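Local coordinates for coenzyme F420-dependent N(5),N(10)-methenyltetrahydromethanopterin reductase-related protein (PDB 6HUZ) that binds the iron-guanylylpyridinol cofactor and uses tetrahydrofolate derivatives as substrates, as a bacterial paralog of [Fe]-hydrogenase, at the interface of chains A and B. Sequence-based numbering; all coordinates share one arbitrary frame. Chains: chain A/B, Coenzyme F420-dependent N(5),N(10)-methenyltetrahydromethanopterin reductase-related protein.

Contact 1: the interface of chains A and B. Residues chain A 214, 218, 236, 239-240, 243; chain B 209, 246, 250, 255, 258.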
loop_
_atom_site.group_PDB
_atom_site.type_symbol
_atom_site.label_atom_id
_atom_site.label_comp_id
_atom_site.label_asym_id
_atom_site.label_seq_id
_atom_site.Cartn_x
_atom_site.Cartn_y
_atom_site.Cartn_z
ATOM N N PHE A 214 -2.397 0.864 7.440
ATOM C CA PHE A 214 -3.338 1.930 7.767
ATOM C C PHE A 214 -2.869 2.603 9.031
ATOM O O PHE A 214 -2.793 3.831 9.056
ATOM C CB PHE A 214 -4.742 1.341 7.995
ATOM C CG PHE A 214 -5.688 2.339 8.593
ATOM C CD1 PHE A 214 -6.414 3.199 7.791
ATOM C CD2 PHE A 214 -5.824 2.450 9.969
ATOM C CE1 PHE A 214 -7.267 4.144 8.356
ATOM C CE2 PHE A 214 -6.687 3.363 10.522
ATOM C CZ PHE A 214 -7.400 4.217 9.719
ATOM N N ILE A 218 -1.419 6.529 9.598
ATOM C CA ILE A 218 -1.922 7.503 10.567
ATOM C C ILE A 218 -0.741 7.941 11.437
ATOM O O ILE A 218 -0.640 9.114 11.774
ATOM C CB ILE A 218 -3.071 6.922 11.404
ATOM C CG1 ILE A 218 -4.250 6.510 10.486
ATOM C CG2 ILE A 218 -3.524 7.934 12.463
ATOM C CD1 ILE A 218 -4.758 7.614 9.555
ATOM N N GLU A 236 -0.485 13.200 2.268
ATOM C CA GLU A 236 -1.338 12.230 1.571
ATOM C C GLU A 236 -0.671 11.705 0.325
ATOM O O GLU A 236 -0.880 10.551 -0.002
ATOM C CB GLU A 236 -2.706 12.831 1.219
ATOM C CG GLU A 236 -3.523 13.106 2.461
ATOM C CD GLU A 236 -4.976 13.424 2.198
ATOM O OE1 GLU A 236 -5.351 13.658 1.025
ATOM O OE2 GLU A 236 -5.743 13.451 3.185
ATOM N N ILE A 239 1.825 9.020 1.517
ATOM C CA ILE A 239 1.130 7.755 1.903
ATOM C C ILE A 239 0.711 7.004 0.630
ATOM O O ILE A 239 1.024 5.838 0.487
ATOM C CB ILE A 239 -0.129 8.054 2.765
ATOM C CG1 ILE A 239 0.296 8.640 4.129
ATOM C CG2 ILE A 239 -1.020 6.765 2.965
ATOM C CD1 ILE A 239 -0.783 9.371 4.802
ATOM N N ALA A 240 0.006 7.682 -0.279
ATOM C CA ALA A 240 -0.461 7.056 -1.514
ATOM C C ALA A 240 0.673 6.462 -2.307
ATOM O O ALA A 240 0.575 5.327 -2.756
ATOM C CB ALA A 240 -1.225 8.071 -2.371
ATOM N N LEU A 243 2.460 3.214 -0.598
ATOM C CA LEU A 243 1.645 2.011 -0.695
ATOM C C LEU A 243 1.419 1.540 -2.123
ATOM O O LEU A 243 1.449 0.330 -2.342
ATOM C CB LEU A 243 0.338 2.188 0.081
ATOM C CG LEU A 243 0.541 2.617 1.552
ATOM C CD1 LEU A 243 -0.784 2.760 2.262
ATOM C CD2 LEU A 243 1.530 1.686 2.307
ATOM N N THR B 209 5.765 5.298 6.245
ATOM C CA THR B 209 4.708 4.443 5.718
ATOM C C THR B 209 5.311 3.304 4.900
ATOM O O THR B 209 4.829 2.155 4.948
ATOM C CB THR B 209 3.732 5.285 4.889
ATOM O OG1 THR B 209 4.439 6.076 3.942
ATOM C CG2 THR B 209 2.965 6.239 5.738
ATOM N N ILE B 246 -5.675 0.655 0.011
ATOM C CA ILE B 246 -5.412 1.820 0.858
ATOM C C ILE B 246 -4.900 2.949 -0.010
ATOM O O ILE B 246 -5.395 4.046 0.107
ATOM C CB ILE B 246 -4.406 1.529 2.009
ATOM C CG1 ILE B 246 -5.048 0.511 3.018
ATOM C CG2 ILE B 246 -4.015 2.853 2.728
ATOM C CD1 ILE B 246 -4.017 -0.082 3.962
ATOM N N VAL B 250 -6.787 6.741 -0.453
ATOM C CA VAL B 250 -6.106 8.007 -0.099
ATOM C C VAL B 250 -6.013 8.886 -1.371
ATOM O O VAL B 250 -6.335 10.062 -1.316
ATOM C CB VAL B 250 -4.700 7.783 0.531
ATOM C CG1 VAL B 250 -3.965 9.128 0.712
ATOM C CG2 VAL B 250 -4.810 7.045 1.862
ATOM N N LEU B 255 -7.460 11.062 3.205
ATOM C CA LEU B 255 -7.432 10.286 4.453
ATOM C C LEU B 255 -8.807 10.158 5.090
ATOM O O LEU B 255 -9.105 9.165 5.746
ATOM C CB LEU B 255 -6.497 10.997 5.455
ATOM C CG LEU B 255 -5.002 10.704 5.289
ATOM C CD1 LEU B 255 -4.173 11.722 6.086
ATOM C CD2 LEU B 255 -4.690 9.269 5.700
ATOM N N LEU B 258 -10.534 7.339 3.302
ATOM C CA LEU B 258 -9.888 6.093 3.697
ATOM C C LEU B 258 -10.460 5.606 5.014
ATOM O O LEU B 258 -10.813 4.432 5.145
ATOM C CB LEU B 258 -8.376 6.342 3.885
ATOM C CG LEU B 258 -7.633 5.152 4.479
ATOM C CD1 LEU B 258 -7.558 4.001 3.490
ATOM C CD2 LEU B 258 -6.249 5.560 4.916
HETATM O O HOH W 1 -5.303 12.542 -1.471
#
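The phenyl ring of A:Phe214 meets B:Leu258 beside ring atoms CD1 and CE1. Methyl CD2 of B:Leu258 lies 3.7 Å from CD1 of A:Phe214, by the rim and not over the ring centre. One face of the ring is covered from within chain A by A:Ile218, whose CG1 sits toward the rim. The A:Phe214 and B:Leu258 side chains run antiparallel, flank against flank. The other flat group is the carboxylate of A:Glu236. The backbone N of B:Leu255 donates a hydrogen bond to OE2 of A:Glu236 from above the carboxylate plane, at 2.9 Å and nearly straight.

The patch belongs to the helical core of the dimer. Helices 207-228 and 232-262 of both chains contribute to it. A:Ile239 sits in the middle and uses three carbons on its two branches. CG1 of A:Ile239 is 3.9 Å from CG2 of B:Thr209. CG2 of A:Ile239 is 4.0 Å from CG2 of B:Val250. CD1 of A:Ile239 is 4.0 Å from CD2 of B:Leu255. The isoleucine lies roughly perpendicular to all three side chains. In B:Ile246, CG2 stands opposite the backbone N while CG1 lies beside it (chi1 -66°), which turns the CG2 methyl toward A:Leu243. The packing is tight there: CD1 of A:Leu243 is 3.3 Å from CG2 of B:Ile246.

Contact 2: the interface of chains A and B. Residues chain A 297-298, 300-301; chain B 218, 221-222, 225.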
loop_
_atom_site.group_PDB
_atom_site.type_symbol
_atom_site.label_atom_id
_atom_site.label_comp_id
_atom_site.label_asym_id
_atom_site.label_seq_id
_atom_site.Cartn_x
_atom_site.Cartn_y
_atom_site.Cartn_z
ATOM N N THR A 297 14.964 -13.927 9.721
ATOM C CA THR A 297 13.568 -14.368 9.769
ATOM C C THR A 297 13.034 -14.914 8.432
ATOM O O THR A 297 12.186 -15.817 8.443
ATOM C CB THR A 297 12.677 -13.201 10.289
ATOM O OG1 THR A 297 12.523 -12.183 9.284
ATOM C CG2 THR A 297 13.210 -12.564 11.582
ATOM N N ILE A 298 13.517 -14.374 7.288
ATOM C CA ILE A 298 13.068 -14.797 5.950
ATOM C C ILE A 298 14.219 -15.152 5.004
ATOM O O ILE A 298 14.280 -14.642 3.888
ATOM C CB ILE A 298 12.137 -13.702 5.349
ATOM C CG1 ILE A 298 12.823 -12.294 5.348
ATOM C CG2 ILE A 298 10.820 -13.675 6.125
ATOM C CD1 ILE A 298 12.404 -11.394 4.234
ATOM N N GLU A 300 14.745 -17.663 3.078
ATOM C CA GLU A 300 14.266 -18.173 1.802
ATOM C C GLU A 300 13.953 -17.033 0.837
ATOM O O GLU A 300 14.211 -17.175 -0.356
ATOM C CB GLU A 300 13.049 -19.114 1.978
ATOM C CG GLU A 300 11.717 -18.450 2.317
ATOM C CD GLU A 300 11.566 -18.060 3.774
ATOM O OE1 GLU A 300 12.533 -18.213 4.552
ATOM O OE2 GLU A 300 10.465 -17.597 4.140
ATOM N N LEU A 301 13.394 -15.904 1.338
ATOM C CA LEU A 301 13.065 -14.765 0.482
ATOM C C LEU A 301 14.296 -13.973 0.113
ATOM O O LEU A 301 14.397 -13.490 -1.021
ATOM C CB LEU A 301 12.059 -13.847 1.169
ATOM C CG LEU A 301 10.634 -14.392 1.312
ATOM C CD1 LEU A 301 9.697 -13.308 1.896
ATOM C CD2 LEU A 301 10.072 -14.863 -0.026
ATOM N N ILE B 218 5.886 -8.407 5.606
ATOM C CA ILE B 218 6.764 -9.538 5.909
ATOM C C ILE B 218 6.203 -10.237 7.151
ATOM O O ILE B 218 6.220 -11.460 7.216
ATOM C CB ILE B 218 8.218 -9.085 6.109
ATOM C CG1 ILE B 218 8.749 -8.401 4.824
ATOM C CG2 ILE B 218 9.098 -10.277 6.504
ATOM C CD1 ILE B 218 8.608 -9.232 3.546
ATOM N N TYR B 221 3.477 -12.353 5.936
ATOM C CA TYR B 221 4.007 -13.480 5.175
ATOM C C TYR B 221 4.475 -14.575 6.157
ATOM O O TYR B 221 4.208 -15.762 5.934
ATOM C CB TYR B 221 5.199 -12.997 4.305
ATOM C CG TYR B 221 6.096 -14.114 3.848
ATOM C CD1 TYR B 221 5.827 -14.814 2.685
ATOM C CD2 TYR B 221 7.218 -14.476 4.580
ATOM C CE1 TYR B 221 6.642 -15.852 2.260
ATOM C CE2 TYR B 221 8.038 -15.518 4.170
ATOM C CZ TYR B 221 7.740 -16.211 3.012
ATOM O OH TYR B 221 8.539 -17.235 2.573
ATOM N N LYS B 222 5.188 -14.192 7.243
ATOM C CA LYS B 222 5.663 -15.210 8.219
ATOM C C LYS B 222 4.482 -15.925 8.914
ATOM O O LYS B 222 4.531 -17.139 9.103
ATOM C CB LYS B 222 6.598 -14.567 9.254
ATOM C CG LYS B 222 8.013 -14.336 8.717
ATOM C CD LYS B 222 8.653 -13.091 9.294
ATOM C CE LYS B 222 8.816 -13.132 10.790
ATOM N NZ LYS B 222 8.588 -11.798 11.392
ATOM N N ARG B 225 2.990 -18.340 6.216
ATOM C CA ARG B 225 3.899 -19.459 5.956
ATOM C C ARG B 225 3.940 -20.448 7.115
ATOM O O ARG B 225 3.848 -21.663 6.901
ATOM C CB ARG B 225 5.335 -18.892 5.711
ATOM C CG ARG B 225 6.511 -19.904 5.645
ATOM C CD ARG B 225 7.901 -19.227 5.805
ATOM N NE ARG B 225 8.163 -18.790 7.185
ATOM C CZ ARG B 225 9.157 -17.993 7.574
ATOM N NH1 ARG B 225 10.026 -17.523 6.689
ATOM N NH2 ARG B 225 9.286 -17.655 8.855
HETATM O O HOH W 2 10.724 -10.177 10.312
#
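Helix 207-228 of chain B packs against the end of helix 294-297, the linking residue A:Ile298 and the start of helix 299-306 in chain A. The polar centre is the carboxylate of A:Glu300. Its OE2 accepts from both B:Tyr221 and B:Arg225. The phenol OH of B:Tyr221 donates at 2.5 Å to the anti lone pair of OE2 of A:Glu300. NH1 of B:Arg225 donates at 2.6 Å to the syn lone pair of OE2 of A:Glu300, and forms a salt bridge. The glutamate reaches both because CG sits between its backbone N and carbonyl carbon (chi1 74°) and the chain then bends. OE2 lies at the edge of the tyrosine ring, in its plane.

NH1 of B:Arg225 also donates to the carbonyl O of A:Thr297, at 3.3 Å. Both acceptors lie in the guanidinium plane, which limits its rotation. Over one face of the B:Tyr221 ring sits methyl CD1 of A:Leu301, 3.7 Å from the ring centroid. CG2 of A:Ile298 packs against CG2 of B:Ile218 at 3.8 Å and also touches CG of B:Lys222. The bent lysine chain runs past A:Thr297, and a water joins its NZ to the threonine OG1. Together these contacts tie the short helices of one subunit to a long helix of the other, and probably help hold the dimer together.

Contact 3: the interface of chains A and B. Residues chain A 250, 254-256, 346, 352; chain B 233, 236.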
loop_
_atom_site.group_PDB
_atom_site.type_symbol
_atom_site.label_atom_id
_atom_site.label_comp_id
_atom_site.label_asym_id
_atom_site.label_seq_id
_atom_site.Cartn_x
_atom_site.Cartn_y
_atom_site.Cartn_z
ATOM N N VAL A 250 5.037 -6.005 -5.502
ATOM C CA VAL A 250 4.568 -7.360 -5.134
ATOM C C VAL A 250 3.753 -7.936 -6.319
ATOM O O VAL A 250 3.977 -9.070 -6.709
ATOM C CB VAL A 250 3.733 -7.377 -3.820
ATOM C CG1 VAL A 250 3.122 -8.774 -3.582
ATOM C CG2 VAL A 250 4.585 -6.951 -2.627
ATOM N N GLY A 254 6.627 -9.991 -7.311
ATOM C CA GLY A 254 6.572 -10.859 -6.135
ATOM C C GLY A 254 7.319 -10.285 -4.949
ATOM O O GLY A 254 7.953 -9.230 -5.032
ATOM N N LEU A 255 7.271 -10.982 -3.847
ATOM C CA LEU A 255 7.964 -10.510 -2.640
ATOM C C LEU A 255 9.473 -10.438 -2.825
ATOM O O LEU A 255 10.139 -9.599 -2.227
ATOM C CB LEU A 255 7.663 -11.488 -1.484
ATOM C CG LEU A 255 6.334 -11.264 -0.756
ATOM C CD1 LEU A 255 5.993 -12.487 0.108
ATOM C CD2 LEU A 255 6.385 -9.981 0.067
ATOM N N GLU A 256 10.019 -11.340 -3.623
ATOM C CA GLU A 256 11.450 -11.349 -3.850
ATOM C C GLU A 256 11.851 -10.087 -4.605
ATOM O O GLU A 256 12.879 -9.539 -4.316
ATOM C CB GLU A 256 11.900 -12.640 -4.566
ATOM C CG GLU A 256 11.485 -12.784 -6.024
ATOM C CD GLU A 256 10.152 -13.482 -6.264
ATOM O OE1 GLU A 256 9.239 -13.344 -5.421
ATOM O OE2 GLU A 256 10.017 -14.167 -7.302
ATOM N N LYS A 346 -5.164 -14.967 -9.720
ATOM C CA LYS A 346 -3.868 -15.208 -9.083
ATOM C C LYS A 346 -4.043 -15.701 -7.633
ATOM O O LYS A 346 -3.191 -16.435 -7.130
ATOM C CB LYS A 346 -2.994 -13.936 -9.125
ATOM C CG LYS A 346 -2.474 -13.603 -10.525
ATOM C CD LYS A 346 -1.739 -12.257 -10.575
ATOM C CE LYS A 346 -1.820 -11.606 -11.938
ATOM N NZ LYS A 346 -1.235 -12.449 -13.017
ATOM N N SER A 352 2.757 -15.759 -10.424
ATOM C CA SER A 352 3.083 -16.438 -9.169
ATOM C C SER A 352 3.421 -17.909 -9.449
ATOM O O SER A 352 4.463 -18.384 -8.992
ATOM C CB SER A 352 1.923 -16.341 -8.182
ATOM O OG SER A 352 1.791 -15.023 -7.671
ATOM N N SER B 233 1.103 -17.729 -3.300
ATOM C CA SER B 233 0.296 -16.960 -4.237
ATOM C C SER B 233 -0.833 -16.233 -3.503
ATOM O O SER B 233 -1.131 -15.093 -3.819
ATOM C CB SER B 233 -0.268 -17.865 -5.330
ATOM O OG SER B 233 -1.197 -18.804 -4.822
ATOM N N GLU B 236 0.749 -13.311 -1.370
ATOM C CA GLU B 236 1.160 -12.156 -2.176
ATOM C C GLU B 236 -0.032 -11.410 -2.717
ATOM O O GLU B 236 0.045 -10.201 -2.838
ATOM C CB GLU B 236 2.087 -12.571 -3.327
ATOM C CG GLU B 236 3.420 -13.063 -2.812
ATOM C CD GLU B 236 4.484 -13.217 -3.873
ATOM O OE1 GLU B 236 4.159 -13.156 -5.082
ATOM O OE2 GLU B 236 5.655 -13.414 -3.483
HETATM O O HOH W 3 2.860 -11.515 -6.842
HETATM O O HOH W 4 -0.613 -13.462 -6.365
#
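A break in helix 232-262 of chain A receives a glutamate from the first turns of the same helix in chain B. At the break, A:Gly254 leaves helical geometry (phi 74°, psi 178°), and the backbone N of A:Leu255 points to B:Glu236. As in the twin with chains exchanged, the backbone N of A:Leu255 donates a hydrogen bond to OE2 of B:Glu236 (2.9 Å). The other oxygen, OE1 of B:Glu236, binds a water at 2.7 Å. The water also meets the carbonyl O of A:Val250, 2.7 Å away. OE1 of B:Glu236 further lies 3.5 Å from CA of A:Gly254. The side chain extends beyond CG (chi2 -168°) to bring its carboxylate here. Its CB rests against CG1 of A:Val250. OE1 of A:Glu256 stands 4.1 Å from OE2 of B:Glu236.

Were B:Glu236 an alanine, the N of A:Leu255 would probably lack its acceptor across the interface, and the bridging water would be less firmly held.

A second water links OG of A:Ser352, which is poorly ordered, to the carbonyl O of B:Ser233. The site thus lies where the start of one long helix passes the break in its partner, beside the C-terminal segment of chain A.

Contact 1 and contact 3 share helix 232-262 and overlap through symmetry: residues 236, 250 and 255 serve in both, with the chains exchanged. Their C-alpha centres are about 22 Å apart. Contact 2 lies about 12 Å from contact 3 and about 24 Å from contact 1, measured between the same centres. It shares helix 207-228 with contact 1, where residue 218 recurs on the other chain. The two long helices of each subunit therefore serve repeatedly, and contact 2 adds the short helices 294-297 and 299-306, later in the chain. This spread of contacts suits the intertwined helical dimer core typical of this hydrogenase family.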